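Local atomic coordinates of arginase, mitochondrial (Medicago truncatula, PDB entry 6VSS), a protein that hydrolyses L-arginine to urea and L-ornithine, and agmatine to urea and putrescine, using two manganese ions in each subunit of a homohexamer. Residues P86-A91 against L154-D159; V145-P150 against S171-G176; Y212-V217 against E259-V264; Q316-T319 against T324-V327. All coordinates share one frame; numbering follows the deposited sequence.

The four contacts form two neighbouring pairs in one α/β domain built on a parallel sheet, which contacts 1 and 3 both reach. Contacts 1 and 4, with centres about 11 Å apart, touch where A91 of helix 84-92 packs against A325 and L326 of helix 323-339. Contacts 2 and 3, about 15 Å between centres, meet where G175 and G176 lie on K262. Contact 3 lies across the chain's centre from contacts 1 and 4. Along the sequence contacts 1 and 2 alternate, strand 151-157 running between helices 131-146 and 163-174; contacts 3 and 4 follow. Contacts 1 and 4 both reach a second subunit, at an interface of the hexamer; no other chain touches contacts 2 and 3.

Contact 1. Residues P86-A91 against L154-D159; sequences PRIREA and LVLGGD
I88 and R89 of helix 84-92 receive L156, which projects from strand 151-157 with a methyl for each of them. CD2 of L156 approaches the branch methyl CG2 of I88 at 4.3 Å, while CD1 lies 4.1 Å from CG of R89. The leucine reaches this position because its CG stands beside the backbone N (chi1 -53°), which turns the isopropyl group toward the helix. CD1 of I88 goes on past the leucine to the strand backbone, stopping 4.2 Å from the carbonyl O of G157. V332 of helix 323-339 touches both I88 and L156, so this buried, apolar part of the contact is closed by a third element.

R89 is buried too. It bends at its third torsion, and its guanidinium lies obliquely to CD1 of L156, with NH1 4.2 Å from that methyl. Its charge is met by D118 of the same chain through NH1 and by E122 of a second subunit through NE, two acidic partners that probably offset the cost of burying an arginine beside a leucine. In contrast to this packed interior, P86, R87 and E90 on the outer side of the helix are partly exposed and face the second subunit, where OE1 of E90 bonds to Q316 of that chain.

The axes of helix segment 86-91 and strand segment 154-157 approach to 9.3 Å, their directions 121° apart. Past G157 a cis peptide bond leads into G158, and the chain soon arrives at the manganese ligand H160. A helix laid on a parallel sheet whose strand ends carry metal ligands is typical of the arginase α/β fold.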
loop_
_atom_site.group_PDB
_atom_site.type_symbol
_atom_site.label_atom_id
_atom_site.label_comp_id
_atom_site.label_asym_id
_atom_site.label_seq_id
_atom_site.Cartn_x
_atom_site.Cartn_y
_atom_site.Cartn_z
ATOM N N PRO B 86 8.625 1.786 -20.742
ATOM C CA PRO B 86 8.719 0.324 -20.661
ATOM C C PRO B 86 7.583 -0.287 -19.833
ATOM O O PRO B 86 7.140 -1.380 -20.162
ATOM C CB PRO B 86 10.042 0.043 -19.917
ATOM C CG PRO B 86 10.855 1.287 -20.204
ATOM C CD PRO B 86 9.830 2.412 -20.204
ATOM N N ARG B 87 7.092 0.451 -18.846
ATOM C CA ARG B 87 5.935 0.016 -18.004
ATOM C C ARG B 87 4.675 0.031 -18.875
ATOM O O ARG B 87 3.923 -0.902 -18.801
ATOM C CB ARG B 87 5.816 0.873 -16.738
ATOM C CG ARG B 87 6.895 0.567 -15.711
ATOM C CD ARG B 87 6.690 -0.797 -15.074
ATOM N NE ARG B 87 5.691 -0.730 -14.003
ATOM C CZ ARG B 87 5.962 -0.238 -12.781
ATOM N NH1 ARG B 87 5.029 -0.204 -11.839
ATOM N NH2 ARG B 87 7.179 0.221 -12.513
ATOM N N ILE B 88 4.530 1.051 -19.714
ATOM C CA ILE B 88 3.349 1.110 -20.633
ATOM C C ILE B 88 3.426 -0.036 -21.651
ATOM O O ILE B 88 2.433 -0.782 -21.754
ATOM C CB ILE B 88 3.216 2.477 -21.299
ATOM C CG1 ILE B 88 3.007 3.596 -20.281
ATOM C CG2 ILE B 88 2.086 2.474 -22.321
ATOM C CD1 ILE B 88 3.307 4.964 -20.910
ATOM N N ARG B 89 4.553 -0.274 -22.312
ATOM C CA ARG B 89 4.603 -1.421 -23.267
ATOM C C ARG B 89 4.259 -2.733 -22.553
ATOM O O ARG B 89 3.611 -3.591 -23.128
ATOM C CB ARG B 89 5.941 -1.523 -23.975
ATOM C CG ARG B 89 6.196 -0.299 -24.831
ATOM C CD ARG B 89 7.435 -0.400 -25.636
ATOM N NE ARG B 89 8.542 -0.340 -24.718
ATOM C CZ ARG B 89 9.235 0.773 -24.443
ATOM N NH1 ARG B 89 8.972 1.896 -25.072
ATOM N NH2 ARG B 89 10.247 0.729 -23.624
ATOM N N GLU B 90 4.815 -2.971 -21.401
ATOM C CA GLU B 90 4.513 -4.241 -20.719
ATOM C C GLU B 90 2.993 -4.324 -20.496
ATOM O O GLU B 90 2.443 -5.398 -20.605
ATOM C CB GLU B 90 5.268 -4.341 -19.396
ATOM C CG GLU B 90 4.634 -5.387 -18.531
ATOM C CD GLU B 90 5.346 -5.623 -17.231
ATOM O OE1 GLU B 90 5.147 -4.821 -16.302
ATOM O OE2 GLU B 90 6.121 -6.577 -17.183
ATOM N N ALA B 91 2.343 -3.252 -20.034
ATOM C CA ALA B 91 0.896 -3.297 -19.761
ATOM C C ALA B 91 0.100 -3.458 -21.068
ATOM O O ALA B 91 -0.924 -4.097 -21.029
ATOM C CB ALA B 91 0.486 -2.098 -18.949
ATOM N N LEU B 154 3.464 7.335 -32.380
ATOM C CA LEU B 154 2.709 7.375 -31.098
ATOM C C LEU B 154 3.780 7.422 -29.984
ATOM O O LEU B 154 4.431 6.443 -29.693
ATOM C CB LEU B 154 1.724 6.202 -31.046
ATOM C CG LEU B 154 0.552 6.388 -30.078
ATOM C CD1 LEU B 154 -0.481 5.248 -30.193
ATOM C CD2 LEU B 154 1.092 6.449 -28.640
ATOM N N VAL B 155 4.072 8.629 -29.508
ATOM C CA VAL B 155 5.148 8.875 -28.527
ATOM C C VAL B 155 4.689 8.485 -27.117
ATOM O O VAL B 155 3.567 8.892 -26.679
ATOM C CB VAL B 155 5.652 10.313 -28.655
ATOM C CG1 VAL B 155 6.630 10.670 -27.558
ATOM C CG2 VAL B 155 6.265 10.537 -30.049
ATOM N N LEU B 156 5.534 7.762 -26.385
ATOM C CA LEU B 156 5.280 7.510 -24.934
ATOM C C LEU B 156 6.230 8.362 -24.103
ATOM O O LEU B 156 7.486 8.258 -24.329
ATOM C CB LEU B 156 5.526 6.056 -24.604
ATOM C CG LEU B 156 4.789 5.068 -25.472
ATOM C CD1 LEU B 156 5.225 3.692 -25.047
ATOM C CD2 LEU B 156 3.287 5.251 -25.351
ATOM N N GLY B 157 5.649 9.268 -23.289
ATOM C CA GLY B 157 6.422 10.080 -22.328
ATOM C C GLY B 157 6.571 9.275 -21.050
ATOM O O GLY B 157 5.962 8.209 -20.888
ATOM N N GLY B 158 7.343 9.833 -20.125
ATOM C CA GLY B 158 7.908 11.149 -20.299
ATOM C C GLY B 158 6.961 12.219 -19.813
ATOM O O GLY B 158 5.744 12.027 -19.875
ATOM N N ASP B 159 7.504 13.338 -19.366
ATOM C CA ASP B 159 6.699 14.524 -18.968
ATOM C C ASP B 159 6.267 15.303 -20.205
ATOM O O ASP B 159 6.696 14.994 -21.359
ATOM C CB ASP B 159 7.463 15.313 -17.931
ATOM C CG ASP B 159 8.559 16.177 -18.515
ATOM O OD1 ASP B 159 8.358 16.610 -19.642
ATOM O OD2 ASP B 159 9.577 16.431 -17.767
#

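Contact 2. Residues V145-P150 against S171-G176; sequences VMDEDP and SEKLGG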
loop_
_atom_site.group_PDB
_atom_site.type_symbol
_atom_site.label_atom_id
_atom_site.label_comp_id
_atom_site.label_asym_id
_atom_site.label_seq_id
_atom_site.Cartn_x
_atom_site.Cartn_y
_atom_site.Cartn_z
ATOM N N VAL B 145 10.923 7.976 -37.623
ATOM C CA VAL B 145 9.708 7.089 -37.679
ATOM C C VAL B 145 8.826 7.512 -38.870
ATOM O O VAL B 145 8.372 6.670 -39.670
ATOM C CB VAL B 145 8.924 7.100 -36.349
ATOM C CG1 VAL B 145 7.660 6.262 -36.417
ATOM C CG2 VAL B 145 9.785 6.651 -35.202
ATOM N N MET B 146 8.660 8.806 -39.046
ATOM C CA MET B 146 7.734 9.359 -40.056
ATOM C C MET B 146 8.268 9.025 -41.442
ATOM O O MET B 146 7.417 8.822 -42.340
ATOM C CB MET B 146 7.593 10.872 -39.916
ATOM C CG MET B 146 6.905 11.257 -38.648
ATOM S SD MET B 146 6.545 13.016 -38.569
ATOM C CE MET B 146 5.189 13.040 -39.743
ATOM N N ASP B 147 9.591 8.962 -41.583
ATOM C CA ASP B 147 10.229 8.707 -42.893
ATOM C C ASP B 147 9.962 7.275 -43.321
ATOM O O ASP B 147 10.131 7.019 -44.532
ATOM C CB ASP B 147 11.757 8.833 -42.880
ATOM C CG ASP B 147 12.250 10.253 -43.036
ATOM O OD1 ASP B 147 11.432 11.134 -43.408
ATOM O OD2 ASP B 147 13.426 10.476 -42.694
ATOM N N GLU B 148 9.637 6.383 -42.375
ATOM C CA GLU B 148 9.343 4.967 -42.679
ATOM C C GLU B 148 7.841 4.732 -42.831
ATOM O O GLU B 148 7.317 3.957 -42.067
ATOM C CB GLU B 148 9.908 4.090 -41.555
ATOM C CG GLU B 148 11.403 3.904 -41.670
ATOM C CD GLU B 148 11.821 3.075 -42.871
ATOM O OE1 GLU B 148 10.988 2.309 -43.404
ATOM O OE2 GLU B 148 12.973 3.230 -43.278
ATOM N N ASP B 149 7.235 5.285 -43.884
ATOM C CA ASP B 149 5.783 5.080 -44.119
ATOM C C ASP B 149 5.568 3.571 -44.267
ATOM O O ASP B 149 6.390 2.928 -44.931
ATOM C CB ASP B 149 5.330 5.791 -45.396
ATOM C CG ASP B 149 5.231 4.864 -46.598
ATOM O OD1 ASP B 149 4.245 4.104 -46.670
ATOM O OD2 ASP B 149 6.144 4.897 -47.442
ATOM N N PRO B 150 4.518 2.973 -43.669
ATOM C CA PRO B 150 3.324 3.691 -43.237
ATOM C C PRO B 150 3.344 4.010 -41.734
ATOM O O PRO B 150 2.289 4.239 -41.187
ATOM C CB PRO B 150 2.241 2.645 -43.521
ATOM C CG PRO B 150 2.906 1.329 -43.184
ATOM C CD PRO B 150 4.384 1.535 -43.446
ATOM N N SER B 171 5.028 18.701 -37.803
ATOM C CA SER B 171 4.678 19.897 -38.597
ATOM C C SER B 171 5.745 20.171 -39.644
ATOM O O SER B 171 5.376 20.567 -40.762
ATOM C CB SER B 171 4.527 21.102 -37.721
ATOM O OG SER B 171 4.171 22.253 -38.489
ATOM N N GLU B 172 7.008 20.082 -39.256
ATOM C CA GLU B 172 8.132 20.420 -40.150
ATOM C C GLU B 172 8.188 19.318 -41.202
ATOM O O GLU B 172 8.329 19.653 -42.389
ATOM C CB GLU B 172 9.450 20.502 -39.395
ATOM C CG GLU B 172 9.662 21.772 -38.633
ATOM C CD GLU B 172 10.900 21.720 -37.766
ATOM O OE1 GLU B 172 11.493 20.639 -37.634
ATOM O OE2 GLU B 172 11.281 22.771 -37.228
ATOM N N LYS B 173 8.030 18.053 -40.793
ATOM C CA LYS B 173 8.056 16.956 -41.782
ATOM C C LYS B 173 6.811 17.038 -42.680
ATOM O O LYS B 173 6.958 16.752 -43.873
ATOM C CB LYS B 173 8.237 15.579 -41.153
ATOM C CG LYS B 173 8.165 14.432 -42.174
ATOM C CD LYS B 173 9.393 13.556 -42.261
ATOM C CE LYS B 173 10.491 14.222 -43.047
ATOM N NZ LYS B 173 11.830 13.821 -42.562
ATOM N N LEU B 174 5.622 17.397 -42.178
ATOM C CA LEU B 174 4.414 17.385 -43.051
ATOM C C LEU B 174 4.449 18.608 -43.959
ATOM O O LEU B 174 3.790 18.559 -44.997
ATOM C CB LEU B 174 3.126 17.309 -42.236
ATOM C CG LEU B 174 2.882 15.966 -41.547
ATOM C CD1 LEU B 174 1.479 15.866 -40.969
ATOM C CD2 LEU B 174 3.114 14.827 -42.502
ATOM N N GLY B 175 5.223 19.614 -43.573
ATOM C CA GLY B 175 5.289 20.935 -44.218
ATOM C C GLY B 175 4.130 21.845 -43.843
ATOM O O GLY B 175 3.722 22.615 -44.689
ATOM N N GLY B 176 3.593 21.818 -42.626
ATOM C CA GLY B 176 2.602 22.846 -42.249
ATOM C C GLY B 176 1.953 22.589 -40.916
ATOM O O GLY B 176 2.479 21.781 -40.186
#
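M146 and D147 meet K173 and L174 where helices 131-146 and 163-174 come to their ends. The first shell has a polar and an apolar half. NZ of K173 donates to OD1 of D147 at 2.8 Å in a salt bridge, arriving on the syn side of the carboxylate and 21° out of its plane. The lysine has CG anti to the backbone N (chi1 176°) and then bends three times to bring NZ to the aspartate. Below the charges, M146 and K173 run alongside one another, pointing opposite ways: SD of M146 lies 4.0 Å from CB of K173, and CB of M146 is 4.0 Å from CD of K173. The methionine bends at its last torsion, which carries its CE across L174 to 3.9 Å from CD2 of that leucine. With an alanine in place of K173, D147 would probably lose its charged mate, and CB of M146 the cover of the lysine methylenes.

Further out, a Schellman motif ends the helix of K173: G176 N bonds to S171 O at 2.9 Å, and G175, with positive phi, is the C-prime residue. P153 of strand 151-157 touches M146, and K262 touches L174.

One lysine thus serves two chemistries, its methylenes packing apolarly on a thioether side chain and its ammonium joining an exposed carboxylate in an ion pair that, being at the surface, is probably partly screened by water.

Contact 3. Residues Y212-V217 against E259-V264; sequences YARRLV and EGVKGV
R214 NH2 has two partners, the carbonyl O of E259 across the contact and OD2 of D179 in a salt bridge. The bond to E259 O is 3.1 Å long and noticeably bent, with an N-H...O angle of 137°. NH2 stands above the carbonyl plane, 50° out of it, and the oxygen is itself tilted from the guanidinium plane.

V261 supports the same group over one face. Its CG1 sits 3.4 Å above that plane, displaced toward the rim and nearest to NE of R214, also at 3.4 Å; CG2 of V261 comes to 3.9 Å from NH2 of the arginine. The arginine gets there by running out extended, CG anti to the backbone N (chi1 177°), and bending only at its third torsion.

The partners follow from the strand order of the parallel sheet, in which strand 178-183, carrying D179, lies between strands 213-221 and 264-269. R214 stands where the chain turns a corner near the start of the first neighbour, and E259 and V261 belong to the loop that leads into the second. The arginine reaches across the start of strand 178-183 to that loop.

An alanine in place of V261 would probably leave one face of the guanidinium without its cover and its bond to E259 O less firmly fixed, with D179 still holding NH2. OD1 of D179 accepts from the backbone N of R215, so the same carboxylate also holds the strand next to the arginine.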
loop_
_atom_site.group_PDB
_atom_site.type_symbol
_atom_site.label_atom_id
_atom_site.label_comp_id
_atom_site.label_asym_id
_atom_site.label_seq_id
_atom_site.Cartn_x
_atom_site.Cartn_y
_atom_site.Cartn_z
ATOM N N TYR B 212 3.099 26.032 -35.036
ATOM C CA TYR B 212 3.164 24.624 -35.506
ATOM C C TYR B 212 1.760 24.054 -35.497
ATOM O O TYR B 212 1.539 23.064 -36.139
ATOM C CB TYR B 212 4.110 23.790 -34.644
ATOM C CG TYR B 212 5.541 24.252 -34.717
ATOM C CD1 TYR B 212 6.236 24.170 -35.914
ATOM C CD2 TYR B 212 6.186 24.794 -33.609
ATOM C CE1 TYR B 212 7.552 24.578 -36.005
ATOM C CE2 TYR B 212 7.510 25.205 -33.688
ATOM C CZ TYR B 212 8.186 25.099 -34.894
ATOM O OH TYR B 212 9.476 25.507 -35.013
ATOM N N ALA B 213 0.852 24.678 -34.753
ATOM C CA ALA B 213 -0.553 24.229 -34.599
ATOM C C ALA B 213 -1.499 25.377 -34.957
ATOM O O ALA B 213 -1.113 26.536 -34.734
ATOM C CB ALA B 213 -0.793 23.723 -33.208
ATOM N N ARG B 214 -2.664 25.055 -35.528
ATOM C CA ARG B 214 -3.735 26.048 -35.812
ATOM C C ARG B 214 -4.756 25.987 -34.674
ATOM O O ARG B 214 -4.672 26.799 -33.794
ATOM C CB ARG B 214 -4.339 25.769 -37.183
ATOM C CG ARG B 214 -5.493 26.686 -37.559
ATOM C CD ARG B 214 -6.018 26.291 -38.924
ATOM N NE ARG B 214 -6.632 24.976 -38.840
ATOM C CZ ARG B 214 -7.622 24.556 -39.591
ATOM N NH1 ARG B 214 -8.121 25.347 -40.529
ATOM N NH2 ARG B 214 -8.101 23.338 -39.399
ATOM N N ARG B 215 -5.633 24.998 -34.669
ATOM C CA ARG B 215 -6.542 24.738 -33.546
ATOM C C ARG B 215 -5.807 23.932 -32.476
ATOM O O ARG B 215 -4.869 23.156 -32.790
ATOM C CB ARG B 215 -7.782 24.034 -34.074
ATOM C CG ARG B 215 -8.548 24.889 -35.078
ATOM C CD ARG B 215 -9.855 24.246 -35.476
ATOM N NE ARG B 215 -10.729 24.086 -34.334
ATOM C CZ ARG B 215 -11.719 23.205 -34.264
ATOM N NH1 ARG B 215 -11.986 22.384 -35.270
ATOM N NH2 ARG B 215 -12.458 23.158 -33.179
ATOM N N LEU B 216 -6.107 24.256 -31.238
ATOM C CA LEU B 216 -5.657 23.498 -30.058
ATOM C C LEU B 216 -6.901 23.326 -29.209
ATOM O O LEU B 216 -7.362 24.302 -28.628
ATOM C CB LEU B 216 -4.578 24.283 -29.328
ATOM C CG LEU B 216 -4.230 23.812 -27.913
ATOM C CD1 LEU B 216 -3.950 22.320 -27.861
ATOM C CD2 LEU B 216 -3.031 24.617 -27.413
ATOM N N VAL B 217 -7.453 22.146 -29.186
ATOM C CA VAL B 217 -8.711 21.882 -28.440
ATOM C C VAL B 217 -8.322 21.179 -27.157
ATOM O O VAL B 217 -7.752 20.104 -27.287
ATOM C CB VAL B 217 -9.649 21.032 -29.291
ATOM C CG1 VAL B 217 -10.954 20.765 -28.574
ATOM C CG2 VAL B 217 -9.862 21.686 -30.635
ATOM N N GLU B 259 -9.272 19.861 -40.934
ATOM C CA GLU B 259 -9.772 20.183 -42.299
ATOM C C GLU B 259 -9.034 21.427 -42.797
ATOM O O GLU B 259 -9.212 22.520 -42.195
ATOM C CB GLU B 259 -11.297 20.253 -42.324
ATOM C CG GLU B 259 -11.940 18.874 -42.104
ATOM C CD GLU B 259 -13.415 18.722 -42.486
ATOM O OE1 GLU B 259 -13.717 18.651 -43.718
ATOM O OE2 GLU B 259 -14.272 18.655 -41.556
ATOM N N GLY B 260 -8.182 21.231 -43.807
ATOM C CA GLY B 260 -7.434 22.291 -44.518
ATOM C C GLY B 260 -6.057 22.532 -43.912
ATOM O O GLY B 260 -5.429 23.539 -44.267
ATOM N N VAL B 261 -5.594 21.696 -42.973
ATOM C CA VAL B 261 -4.172 21.776 -42.542
ATOM C C VAL B 261 -3.613 20.378 -42.740
ATOM O O VAL B 261 -4.277 19.583 -43.385
ATOM C CB VAL B 261 -3.996 22.321 -41.113
ATOM C CG1 VAL B 261 -4.374 23.780 -41.015
ATOM C CG2 VAL B 261 -4.768 21.501 -40.076
ATOM N N LYS B 262 -2.440 20.070 -42.218
ATOM C CA LYS B 262 -1.717 18.847 -42.624
ATOM C C LYS B 262 -2.262 17.646 -41.852
ATOM O O LYS B 262 -1.921 16.509 -42.202
ATOM C CB LYS B 262 -0.225 19.105 -42.430
ATOM C CG LYS B 262 0.323 20.249 -43.264
ATOM C CD LYS B 262 0.044 20.012 -44.739
ATOM C CE LYS B 262 0.525 21.108 -45.670
ATOM N NZ LYS B 262 -0.194 21.038 -46.967
ATOM N N GLY B 263 -3.084 17.863 -40.832
ATOM C CA GLY B 263 -3.731 16.760 -40.109
ATOM C C GLY B 263 -3.862 17.064 -38.631
ATOM O O GLY B 263 -3.766 18.272 -38.243
ATOM N N VAL B 264 -4.084 15.991 -37.858
ATOM C CA VAL B 264 -4.509 16.054 -36.435
ATOM C C VAL B 264 -3.466 15.339 -35.569
ATOM O O VAL B 264 -3.150 14.149 -35.847
ATOM C CB VAL B 264 -5.920 15.466 -36.227
ATOM C CG1 VAL B 264 -6.354 15.595 -34.767
ATOM C CG2 VAL B 264 -6.955 16.157 -37.140
#

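Contact 4. Residues Q316-T319 against T324-V327; sequences QRDT and TALV
D318 and T324 carry this contact, and hydrogen bonds to backbone amides make up most of it. T324 N donates to OD1 of D318 at 3.0 Å, nearly straight at 159° and on the syn side of the carboxylate. A325 N turns to the other oxygen, OD2 of D318, at 3.2 Å, also on the syn side but on a more bent path. T319 N, the next amide along the loop, reaches OD1 of D318 at 2.8 Å from above the carboxylate plane.

Hydroxyl groups add two further bonds to the carboxylate. OG1 of T324 donates to OD1 of D318 at 2.9 Å and comes steeply from above the plane, 62° out of it, so that OD1 accepts three donors in all. The OH of Y313 bonds to OD2, and thus both oxygens of a buried carboxylate are satisfied and its rotation is fixed. Separately, OG1 of T324 is also engaged with the backbone N of G280. The aspartate faces the helix because its CG lies roughly anti to its own backbone N (chi1 -155°).

Van der Waals contacts are few: CB of T324 rests 3.5 Å from CG of D318, and A325 packs on Y313 and on A91 of helix 84-92.

The carboxylate lies at the start of helix 323-339, where its negative charge would suit the positive end of the helix dipole. A loop aspartate binding the first-turn amides of the following helix is a familiar form of helix N-terminal stabilisation; here it anchors the loop after strand 305-311, which begins with E312, a residue inferred to bind substrate, to the last helix of the arginase fold.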
loop_
_atom_site.group_PDB
_atom_site.type_symbol
_atom_site.label_atom_id
_atom_site.label_comp_id
_atom_site.label_asym_id
_atom_site.label_seq_id
_atom_site.Cartn_x
_atom_site.Cartn_y
_atom_site.Cartn_z
ATOM N N GLN B 316 6.296 5.559 -10.308
ATOM C CA GLN B 316 6.688 5.763 -8.886
ATOM C C GLN B 316 5.503 6.253 -8.072
ATOM O O GLN B 316 5.665 6.229 -6.904
ATOM C CB GLN B 316 7.770 6.825 -8.693
ATOM C CG GLN B 316 9.093 6.373 -9.265
ATOM C CD GLN B 316 10.259 7.294 -9.015
ATOM O OE1 GLN B 316 10.499 8.211 -9.782
ATOM N NE2 GLN B 316 11.072 6.978 -8.013
ATOM N N ARG B 317 4.430 6.742 -8.671
ATOM C CA ARG B 317 3.292 7.219 -7.848
ATOM C C ARG B 317 2.063 6.343 -8.089
ATOM O O ARG B 317 0.999 6.701 -7.621
ATOM C CB ARG B 317 3.036 8.702 -8.096
ATOM C CG ARG B 317 4.292 9.540 -7.938
ATOM C CD ARG B 317 4.184 10.833 -7.190
ATOM N NE ARG B 317 2.928 11.460 -7.480
ATOM C CZ ARG B 317 2.182 12.073 -6.591
ATOM N NH1 ARG B 317 2.576 12.171 -5.336
ATOM N NH2 ARG B 317 1.049 12.611 -6.966
ATOM N N ASP B 318 2.249 5.218 -8.771
ATOM C CA ASP B 318 1.143 4.290 -9.107
ATOM C C ASP B 318 0.797 3.421 -7.888
ATOM O O ASP B 318 1.542 3.403 -6.927
ATOM C CB ASP B 318 1.513 3.434 -10.318
ATOM C CG ASP B 318 0.346 2.901 -11.132
ATOM O OD1 ASP B 318 -0.776 3.011 -10.672
ATOM O OD2 ASP B 318 0.584 2.361 -12.172
ATOM N N THR B 319 -0.290 2.668 -7.968
ATOM C CA THR B 319 -0.623 1.730 -6.874
ATOM C C THR B 319 0.236 0.466 -7.023
ATOM O O THR B 319 0.861 0.250 -8.061
ATOM C CB THR B 319 -2.112 1.394 -6.811
ATOM O OG1 THR B 319 -2.460 0.966 -8.113
ATOM C CG2 THR B 319 -2.996 2.561 -6.460
ATOM N N THR B 324 -2.438 2.398 -13.059
ATOM C CA THR B 324 -2.227 3.504 -14.018
ATOM C C THR B 324 -1.436 3.021 -15.222
ATOM O O THR B 324 -1.653 3.554 -16.282
ATOM C CB THR B 324 -1.622 4.754 -13.401
ATOM O OG1 THR B 324 -2.353 4.944 -12.214
ATOM C CG2 THR B 324 -1.735 5.992 -14.251
ATOM N N ALA B 325 -0.558 2.040 -15.099
ATOM C CA ALA B 325 0.138 1.479 -16.280
ATOM C C ALA B 325 -0.912 0.953 -17.279
ATOM O O ALA B 325 -0.815 1.221 -18.499
ATOM C CB ALA B 325 1.111 0.403 -15.867
ATOM N N LEU B 326 -1.898 0.226 -16.741
ATOM C CA LEU B 326 -3.024 -0.338 -17.532
ATOM C C LEU B 326 -3.846 0.805 -18.137
ATOM O O LEU B 326 -4.174 0.714 -19.330
ATOM C CB LEU B 326 -3.886 -1.205 -16.612
ATOM C CG LEU B 326 -3.400 -2.641 -16.436
ATOM C CD1 LEU B 326 -4.338 -3.427 -15.535
ATOM C CD2 LEU B 326 -3.256 -3.327 -17.784
ATOM N N VAL B 327 -4.138 1.845 -17.349
ATOM C CA VAL B 327 -4.877 2.995 -17.887
ATOM C C VAL B 327 -4.076 3.613 -19.076
ATOM O O VAL B 327 -4.623 3.895 -20.172
ATOM C CB VAL B 327 -5.167 3.971 -16.724
ATOM C CG1 VAL B 327 -5.521 5.340 -17.221
ATOM C CG2 VAL B 327 -6.227 3.439 -15.741
#